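Local coordinates for HYPOTHETICAL PROTEIN yjhP (Escherichia coli, PDB 1NKV), which is of unknown function but carries a Rossmann-like methyltransferase domain and so probably transfers methyl groups from S-adenosylmethionine, at residues N101-V106 against S129-G134; R30-K35 against V181-L186; I3-T8 against D213-E218. All coordinates share one frame; numbering follows the deposited sequence.

Contact 1 of 3, residues N101-V106 against S129-G134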
loop_
_atom_site.group_PDB
_atom_site.type_symbol
_atom_site.label_atom_id
_atom_site.label_comp_id
_atom_site.label_asym_id
_atom_site.label_seq_id
_atom_site.Cartn_x
_atom_site.Cartn_y
_atom_site.Cartn_z
ATOM N N ASN C 101 36.241 -9.056 -11.878
ATOM C CA ASN C 101 37.579 -8.892 -11.347
ATOM C C ASN C 101 37.578 -9.580 -9.990
ATOM O O ASN C 101 38.277 -10.570 -9.784
ATOM C CB ASN C 101 37.889 -7.402 -11.200
ATOM C CG ASN C 101 39.332 -7.137 -10.841
ATOM O OD1 ASN C 101 39.782 -5.990 -10.847
ATOM N ND2 ASN C 101 40.070 -8.194 -10.522
ATOM N N GLU C 102 36.776 -9.056 -9.071
ATOM C CA GLU C 102 36.658 -9.628 -7.740
ATOM C C GLU C 102 35.206 -9.928 -7.440
ATOM O O GLU C 102 34.309 -9.297 -7.994
ATOM C CB GLU C 102 37.216 -8.670 -6.686
ATOM C CG GLU C 102 38.726 -8.744 -6.553
ATOM C CD GLU C 102 39.214 -10.172 -6.364
ATOM O OE1 GLU C 102 38.687 -10.868 -5.465
ATOM O OE2 GLU C 102 40.123 -10.595 -7.112
ATOM N N LYS C 103 34.977 -10.900 -6.563
ATOM C CA LYS C 103 33.624 -11.291 -6.187
ATOM C C LYS C 103 32.873 -10.082 -5.639
ATOM O O LYS C 103 33.473 -9.064 -5.297
ATOM C CB LYS C 103 33.663 -12.378 -5.109
ATOM C CG LYS C 103 34.570 -13.565 -5.389
ATOM C CD LYS C 103 34.115 -14.368 -6.589
ATOM C CE LYS C 103 34.663 -15.789 -6.542
ATOM N NZ LYS C 103 34.177 -16.514 -5.326
ATOM N N CYS C 104 31.556 -10.190 -5.563
ATOM C CA CYS C 104 30.770 -9.104 -5.024
ATOM C C CYS C 104 29.936 -9.666 -3.892
ATOM O O CYS C 104 29.921 -10.876 -3.666
ATOM C CB CYS C 104 29.874 -8.493 -6.097
ATOM S SG CYS C 104 28.834 -9.667 -6.892
ATOM N N ASP C 105 29.249 -8.771 -3.191
ATOM C CA ASP C 105 28.409 -9.117 -2.051
ATOM C C ASP C 105 26.938 -9.253 -2.388
ATOM O O ASP C 105 26.177 -9.873 -1.649
ATOM C CB ASP C 105 28.574 -8.051 -0.987
ATOM C CG ASP C 105 30.008 -7.592 -0.863
ATOM O OD1 ASP C 105 30.867 -8.454 -0.577
ATOM O OD2 ASP C 105 30.277 -6.381 -1.064
ATOM N N VAL C 106 26.526 -8.648 -3.492
ATOM C CA VAL C 106 25.133 -8.728 -3.891
ATOM C C VAL C 106 25.022 -8.891 -5.403
ATOM O O VAL C 106 25.422 -8.013 -6.163
ATOM C CB VAL C 106 24.350 -7.453 -3.460
ATOM C CG1 VAL C 106 22.897 -7.590 -3.842
ATOM C CG2 VAL C 106 24.479 -7.230 -1.981
ATOM N N SER C 129 30.386 -15.399 -9.344
ATOM C CA SER C 129 30.981 -14.118 -9.032
ATOM C C SER C 129 30.472 -13.550 -7.724
ATOM O O SER C 129 30.560 -12.350 -7.487
ATOM C CB SER C 129 30.676 -13.155 -10.165
ATOM O OG SER C 129 29.289 -13.184 -10.440
ATOM N N LEU C 130 29.949 -14.414 -6.867
ATOM C CA LEU C 130 29.408 -13.967 -5.598
ATOM C C LEU C 130 30.209 -14.518 -4.436
ATOM O O LEU C 130 30.504 -15.711 -4.398
ATOM C CB LEU C 130 27.958 -14.421 -5.483
ATOM C CG LEU C 130 27.141 -13.796 -4.367
ATOM C CD1 LEU C 130 26.922 -12.339 -4.682
ATOM C CD2 LEU C 130 25.817 -14.509 -4.236
ATOM N N LYS C 131 30.563 -13.654 -3.489
ATOM C CA LYS C 131 31.330 -14.079 -2.314
ATOM C C LYS C 131 30.598 -15.154 -1.517
ATOM O O LYS C 131 29.374 -15.239 -1.546
ATOM C CB LYS C 131 31.615 -12.892 -1.393
ATOM C CG LYS C 131 32.471 -11.806 -2.019
ATOM C CD LYS C 131 32.897 -10.784 -0.979
ATOM C CE LYS C 131 33.698 -9.644 -1.600
ATOM N NZ LYS C 131 32.882 -8.768 -2.510
ATOM N N PRO C 132 31.351 -15.991 -0.788
ATOM C CA PRO C 132 30.738 -17.059 0.013
ATOM C C PRO C 132 29.778 -16.453 1.039
ATOM O O PRO C 132 30.151 -15.563 1.819
ATOM C CB PRO C 132 31.949 -17.742 0.653
ATOM C CG PRO C 132 33.024 -17.544 -0.394
ATOM C CD PRO C 132 32.820 -16.084 -0.743
ATOM N N GLY C 133 28.539 -16.928 1.025
ATOM C CA GLY C 133 27.542 -16.399 1.934
ATOM C C GLY C 133 27.082 -15.029 1.461
ATOM O O GLY C 133 26.781 -14.141 2.262
ATOM N N GLY C 134 27.039 -14.858 0.143
ATOM C CA GLY C 134 26.607 -13.600 -0.427
ATOM C C GLY C 134 25.120 -13.632 -0.718
ATOM O O GLY C 134 24.513 -14.700 -0.777
#
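The ammonium group of Lys131 is central to this contact, its NZ donating to Lys103 O at 2.9 Å and forming a salt bridge with Asp105 OD1 at 2.8 Å. Both acceptors are met from above: NZ stands 58° out of the Lys103 carbonyl plane and well out of the carboxylate plane. The Lys131 chain runs extended alongside Asp105, pointing the same way, and a bend at chi4 (68°) sets NZ between Asp105 OD1 and Lys103 O. Lys131 CG packs on Lys103 CB. The adjoining backbone forms a parallel bridge between Cys104 and Leu130: Cys104 N donates to Ser129 O at 3.1 Å, and Lys131 N gives a nearly straight bond to Cys104 O at 2.9 Å. On their shared face, Cys104 SG approaches Leu130 CD1 at 4.0 Å. Further out, Asp105 OD2 accepts from Arg39 N, and Ser129 OG bonds Leu125 O of helix 124-128, which connects the two strands; Lys131 begins the type II turn to Gly134. An alanine in place of Lys131 would remove both ammonium bonds and would probably leave Asp105 less firmly held. One lysine thus adds charge pairing to main-chain bonds at the start of strand 104-109, beside short strand 130-131.

Contact 2 of 3, residues R30-K35 against V181-L186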
loop_
_atom_site.group_PDB
_atom_site.type_symbol
_atom_site.label_atom_id
_atom_site.label_comp_id
_atom_site.label_asym_id
_atom_site.label_seq_id
_atom_site.Cartn_x
_atom_site.Cartn_y
_atom_site.Cartn_z
ATOM N N ARG C 30 17.117 -1.069 1.356
ATOM C CA ARG C 30 17.122 -0.709 2.764
ATOM C C ARG C 30 17.145 -1.953 3.634
ATOM O O ARG C 30 17.970 -2.072 4.539
ATOM C CB ARG C 30 15.881 0.125 3.105
ATOM C CG ARG C 30 15.971 0.970 4.390
ATOM C CD ARG C 30 14.582 1.459 4.856
ATOM N NE ARG C 30 13.827 2.110 3.782
ATOM C CZ ARG C 30 12.579 1.799 3.437
ATOM N NH1 ARG C 30 11.931 0.836 4.092
ATOM N NH2 ARG C 30 11.987 2.440 2.426
ATOM N N VAL C 31 16.235 -2.882 3.360
ATOM C CA VAL C 31 16.154 -4.098 4.156
ATOM C C VAL C 31 17.416 -4.930 3.993
ATOM O O VAL C 31 17.768 -5.724 4.858
ATOM C CB VAL C 31 14.895 -4.944 3.792
ATOM C CG1 VAL C 31 13.645 -4.151 4.093
ATOM C CG2 VAL C 31 14.929 -5.358 2.336
ATOM N N LEU C 32 18.108 -4.733 2.881
ATOM C CA LEU C 32 19.329 -5.469 2.623
ATOM C C LEU C 32 20.425 -5.058 3.598
ATOM O O LEU C 32 21.452 -5.728 3.708
ATOM C CB LEU C 32 19.778 -5.234 1.179
ATOM C CG LEU C 32 19.609 -6.424 0.236
ATOM C CD1 LEU C 32 18.266 -7.093 0.422
ATOM C CD2 LEU C 32 19.795 -5.947 -1.182
ATOM N N ARG C 33 20.192 -3.958 4.312
ATOM C CA ARG C 33 21.150 -3.428 5.281
ATOM C C ARG C 33 22.590 -3.518 4.774
ATOM O O ARG C 33 23.466 -4.056 5.444
ATOM C CB ARG C 33 21.007 -4.163 6.622
ATOM C CG ARG C 33 19.820 -3.694 7.474
ATOM C CD ARG C 33 18.679 -4.718 7.555
ATOM N NE ARG C 33 18.945 -5.785 8.516
ATOM C CZ ARG C 33 18.133 -6.812 8.760
ATOM N NH1 ARG C 33 16.980 -6.923 8.109
ATOM N NH2 ARG C 33 18.480 -7.732 9.663
HETATM N N MSE C 34 22.838 -2.989 3.581
HETATM C CA MSE C 34 24.181 -3.034 3.013
HETATM C C MSE C 34 25.051 -1.888 3.540
HETATM O O MSE C 34 24.624 -0.737 3.575
HETATM C CB MSE C 34 24.094 -2.973 1.487
HETATM C CG MSE C 34 23.089 -3.950 0.890
HETATM SE SE MSE C 34 22.877 -3.749 -1.029
HETATM C CE MSE C 34 22.031 -1.996 -1.086
ATOM N N LYS C 35 26.265 -2.218 3.966
ATOM C CA LYS C 35 27.193 -1.217 4.475
ATOM C C LYS C 35 27.869 -0.554 3.296
ATOM O O LYS C 35 28.148 -1.197 2.287
ATOM C CB LYS C 35 28.247 -1.854 5.383
ATOM C CG LYS C 35 28.968 -3.049 4.775
ATOM C CD LYS C 35 29.897 -3.709 5.781
ATOM C CE LYS C 35 30.621 -4.907 5.165
ATOM N NZ LYS C 35 31.696 -5.493 6.036
ATOM N N VAL C 181 16.628 -18.341 1.878
ATOM C CA VAL C 181 15.979 -17.027 1.726
ATOM C C VAL C 181 15.969 -16.183 3.015
ATOM O O VAL C 181 15.407 -16.580 4.028
ATOM C CB VAL C 181 14.525 -17.180 1.141
ATOM C CG1 VAL C 181 13.814 -18.342 1.772
ATOM C CG2 VAL C 181 13.741 -15.902 1.326
ATOM N N VAL C 182 16.600 -15.012 2.958
ATOM C CA VAL C 182 16.713 -14.137 4.119
ATOM C C VAL C 182 16.061 -12.763 3.963
ATOM O O VAL C 182 16.246 -11.865 4.794
ATOM C CB VAL C 182 18.193 -13.941 4.495
ATOM C CG1 VAL C 182 18.826 -15.297 4.676
ATOM C CG2 VAL C 182 18.930 -13.147 3.409
ATOM N N GLU C 183 15.305 -12.596 2.890
ATOM C CA GLU C 183 14.632 -11.345 2.669
ATOM C C GLU C 183 13.601 -11.499 1.581
ATOM O O GLU C 183 13.709 -12.383 0.734
ATOM C CB GLU C 183 15.621 -10.276 2.275
ATOM C CG GLU C 183 15.043 -8.912 2.443
ATOM C CD GLU C 183 14.809 -8.608 3.897
ATOM O OE1 GLU C 183 15.799 -8.697 4.649
ATOM O OE2 GLU C 183 13.657 -8.283 4.289
HETATM N N MSE C 184 12.614 -10.614 1.573
HETATM C CA MSE C 184 11.572 -10.736 0.578
HETATM C C MSE C 184 10.736 -9.474 0.434
HETATM O O MSE C 184 10.132 -8.994 1.390
HETATM C CB MSE C 184 10.688 -11.917 0.961
HETATM C CG MSE C 184 9.582 -12.267 0.005
HETATM SE SE MSE C 184 8.485 -13.654 0.817
HETATM C CE MSE C 184 7.461 -12.526 2.013
ATOM N N VAL C 185 10.712 -8.938 -0.775
ATOM C CA VAL C 185 9.933 -7.760 -1.043
ATOM C C VAL C 185 8.974 -8.116 -2.167
ATOM O O VAL C 185 9.375 -8.291 -3.316
ATOM C CB VAL C 185 10.840 -6.592 -1.444
ATOM C CG1 VAL C 185 10.006 -5.378 -1.806
ATOM C CG2 VAL C 185 11.798 -6.262 -0.290
ATOM N N LEU C 186 7.694 -8.240 -1.826
ATOM C CA LEU C 186 6.661 -8.600 -2.798
ATOM C C LEU C 186 5.892 -7.391 -3.306
ATOM O O LEU C 186 5.668 -6.447 -2.563
ATOM C CB LEU C 186 5.690 -9.550 -2.129
ATOM C CG LEU C 186 6.403 -10.730 -1.501
ATOM C CD1 LEU C 186 5.484 -11.435 -0.527
ATOM C CD2 LEU C 186 6.872 -11.647 -2.605
#
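Val31, near the end of helix 22-31, lies obliquely across the side chain of Glu183 of strand 183-186. Its CG2 occupies the crowded position between the backbone N and the carbonyl carbon, and from there Val31 CG2 reaches Glu183 CG at 3.6 Å. Glu183 leaves the strand with CG anti to its own backbone N (chi1 -163°) and then bends at chi2 (67°), which brings the carboxylate back beside the valine: Glu183 OE2 lies 3.6 Å from Val31 CB. Two residues along the strand, Val185 CG2 lies 4.2 Å from Val31 CG2. Leu32 CD1 also touches Glu183 CG. Arg33, at positive phi where the chain leaves the helix, has a side chain bent at chi2 and chi3 that crosses Glu183 at about a right angle. Arg33 NH1 is 4.1 Å from Glu183 OE1, but the oxygen lies well out of the guanidinium plane, so the two charges are merely near one another. Glu183 OE2 also has a long, weak ion pair with Arg194 of the second subunit, whose Leu201 packs on Arg33 and whose Thr202 OG1 takes a weak hydrogen bond from Arg33 NH2. The contact joins the end of helix 22-31 to strand 183-186, at one edge of the sheet within this chain, which pairs with strand 238-245; Leu32 reaches on to Leu137 of strand 134-143, while Val185 touches Phe20.

Contact 3 of 3, residues I3-T8 against D213-E218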
loop_
_atom_site.group_PDB
_atom_site.type_symbol
_atom_site.label_atom_id
_atom_site.label_comp_id
_atom_site.label_asym_id
_atom_site.label_seq_id
_atom_site.Cartn_x
_atom_site.Cartn_y
_atom_site.Cartn_z
ATOM N N ILE C 3 11.053 -9.637 -29.738
ATOM C CA ILE C 3 10.005 -9.274 -28.798
ATOM C C ILE C 3 8.764 -8.860 -29.592
ATOM O O ILE C 3 8.859 -8.093 -30.562
ATOM C CB ILE C 3 10.446 -8.095 -27.886
ATOM C CG1 ILE C 3 11.894 -8.282 -27.443
ATOM C CG2 ILE C 3 9.575 -8.043 -26.647
ATOM C CD1 ILE C 3 12.152 -9.569 -26.686
ATOM N N PRO C 4 7.586 -9.373 -29.198
ATOM C CA PRO C 4 6.322 -9.060 -29.868
ATOM C C PRO C 4 6.074 -7.561 -29.933
ATOM O O PRO C 4 6.236 -6.863 -28.933
ATOM C CB PRO C 4 5.291 -9.766 -29.001
ATOM C CG PRO C 4 6.043 -10.931 -28.482
ATOM C CD PRO C 4 7.369 -10.331 -28.104
ATOM N N ARG C 5 5.670 -7.069 -31.102
ATOM C CA ARG C 5 5.401 -5.641 -31.274
ATOM C C ARG C 5 4.565 -5.090 -30.109
ATOM O O ARG C 5 4.958 -4.118 -29.462
ATOM C CB ARG C 5 4.667 -5.400 -32.601
ATOM C CG ARG C 5 4.539 -3.941 -33.032
ATOM C CD ARG C 5 5.409 -3.689 -34.228
ATOM N NE ARG C 5 4.720 -3.082 -35.380
ATOM C CZ ARG C 5 4.566 -1.772 -35.577
ATOM N NH1 ARG C 5 5.042 -0.906 -34.696
ATOM N NH2 ARG C 5 3.980 -1.326 -36.676
ATOM N N ILE C 6 3.415 -5.710 -29.849
ATOM C CA ILE C 6 2.535 -5.264 -28.763
ATOM C C ILE C 6 3.263 -4.893 -27.476
ATOM O O ILE C 6 3.090 -3.790 -26.961
ATOM C CB ILE C 6 1.493 -6.322 -28.402
ATOM C CG1 ILE C 6 2.172 -7.698 -28.343
ATOM C CG2 ILE C 6 0.331 -6.253 -29.384
ATOM C CD1 ILE C 6 1.323 -8.805 -27.745
ATOM N N PHE C 7 4.074 -5.808 -26.965
ATOM C CA PHE C 7 4.818 -5.576 -25.735
ATOM C C PHE C 7 5.590 -4.262 -25.770
ATOM O O PHE C 7 5.424 -3.404 -24.907
ATOM C CB PHE C 7 5.803 -6.725 -25.494
ATOM C CG PHE C 7 6.805 -6.440 -24.409
ATOM C CD1 PHE C 7 6.503 -6.708 -23.075
ATOM C CD2 PHE C 7 8.029 -5.840 -24.716
ATOM C CE1 PHE C 7 7.400 -6.379 -22.066
ATOM C CE2 PHE C 7 8.931 -5.506 -23.717
ATOM C CZ PHE C 7 8.619 -5.774 -22.387
ATOM N N THR C 8 6.444 -4.132 -26.777
ATOM C CA THR C 8 7.286 -2.962 -26.981
ATOM C C THR C 8 6.481 -1.697 -27.208
ATOM O O THR C 8 6.816 -0.633 -26.691
ATOM C CB THR C 8 8.188 -3.199 -28.173
ATOM O OG1 THR C 8 8.882 -4.432 -27.976
ATOM C CG2 THR C 8 9.182 -2.078 -28.337
ATOM N N ASP C 213 -1.074 3.415 -39.826
ATOM C CA ASP C 213 -0.281 2.197 -39.713
ATOM C C ASP C 213 -1.210 0.979 -39.608
ATOM O O ASP C 213 -2.035 0.911 -38.703
ATOM C CB ASP C 213 0.617 2.287 -38.484
ATOM C CG ASP C 213 1.654 1.203 -38.452
ATOM O OD1 ASP C 213 1.268 0.018 -38.513
ATOM O OD2 ASP C 213 2.854 1.543 -38.366
ATOM N N ASP C 214 -1.074 0.024 -40.528
ATOM C CA ASP C 214 -1.925 -1.165 -40.527
ATOM C C ASP C 214 -1.821 -2.008 -39.250
ATOM O O ASP C 214 -2.511 -3.020 -39.109
ATOM C CB ASP C 214 -1.632 -2.051 -41.759
ATOM C CG ASP C 214 -1.940 -1.351 -43.086
ATOM O OD1 ASP C 214 -2.842 -0.479 -43.123
ATOM O OD2 ASP C 214 -1.285 -1.686 -44.103
ATOM N N PHE C 215 -0.972 -1.596 -38.319
ATOM C CA PHE C 215 -0.841 -2.339 -37.075
ATOM C C PHE C 215 -1.860 -1.837 -36.036
ATOM O O PHE C 215 -2.077 -2.486 -35.013
ATOM C CB PHE C 215 0.592 -2.233 -36.519
ATOM C CG PHE C 215 1.015 -3.432 -35.711
ATOM C CD1 PHE C 215 1.264 -4.652 -36.328
ATOM C CD2 PHE C 215 1.084 -3.366 -34.326
ATOM C CE1 PHE C 215 1.570 -5.797 -35.572
ATOM C CE2 PHE C 215 1.386 -4.506 -33.560
ATOM C CZ PHE C 215 1.627 -5.718 -34.186
ATOM N N ALA C 216 -2.498 -0.698 -36.311
ATOM C CA ALA C 216 -3.491 -0.118 -35.398
ATOM C C ALA C 216 -4.546 -1.137 -35.016
ATOM O O ALA C 216 -5.191 -1.030 -33.976
ATOM C CB ALA C 216 -4.163 1.089 -36.036
ATOM N N ALA C 217 -4.711 -2.131 -35.872
ATOM C CA ALA C 217 -5.683 -3.173 -35.636
ATOM C C ALA C 217 -5.252 -4.044 -34.462
ATOM O O ALA C 217 -6.036 -4.284 -33.542
ATOM C CB ALA C 217 -5.845 -4.015 -36.893
ATOM N N GLU C 218 -4.010 -4.519 -34.491
ATOM C CA GLU C 218 -3.519 -5.360 -33.405
ATOM C C GLU C 218 -3.495 -4.598 -32.079
ATOM O O GLU C 218 -3.688 -5.185 -31.015
ATOM C CB GLU C 218 -2.121 -5.910 -33.729
ATOM C CG GLU C 218 -2.101 -6.926 -34.872
ATOM C CD GLU C 218 -2.016 -6.278 -36.251
ATOM O OE1 GLU C 218 -2.524 -5.144 -36.417
ATOM O OE2 GLU C 218 -1.449 -6.918 -37.169
#
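The short helix 5-9, with Pro4 at its N-cap position, faces the type I turn from Asp213 to Ala216 that leads into helix 216-237, and the CA atoms of Ile6 and Glu218 come to 7.6 Å, those of Arg5 and Phe215 only to 9.1 Å. Arg5 bridges the wider gap. Its CG is anti to the backbone N, and bends at chi2 and chi3 carry the chain over one face of the Phe215 ring. Arg5 CB and CG pass along the CZ-CE2 rim of the ring, and CD then stands 4.2 Å from the Phe215 ring centroid in a CH-pi contact, almost on the normal. Beyond it the guanidinium lies flat on the ring, the planes 28° apart, and Arg5 CZ is 4.3 Å from the Phe215 ring centroid in an off-centre cation-pi arrangement. NE sits over the centre of the ring. Glu218 CB covers the opposite face toward the rim, so the phenyl group is held between Arg5 and Glu218 of helix 216-237. At the tip of Arg5, NH2 meets Asp213 OD2 at 3.5 Å, a long salt bridge with the oxygen at the edge of the guanidinium and in its plane; the two planar groups are 58° apart. The other oxygen of this carboxylate, OD1, accepts from Phe215 N in a capping bond. A single aspartate thus serves both turn and arginine, and the capping bond probably helps to orient the carboxylate and keep it ionised. Arg5 and Phe215 also touch a crystal neighbour. Trp206 of helix 189-209 touches both Asp213 and Phe215. This is an aspartate-capped turn leading into a helix, in the link between helices 189-209 and 216-237, joined to the N-terminal helix by a cation-pi stack at the protein surface.

Contacts 1 and 2 both reach the seven-stranded sheet, and they touch where Val106 CG2 meets the selenium of Met34; their centres are 16 Å apart. Contact 1 is partly buried and rests on main-chain pairing reinforced by a lysine, whereas contact 2 is buried, has no hydrogen bond between its segments and sits within reach of a second subunit. Contact 3 is a surface contact on the other side of the chain's centre, about 38 Å from contact 2 centre to centre, and depends on a stacked arginine between helical elements. In sequence they nest: contact 3 encloses contact 2, which encloses contact 1.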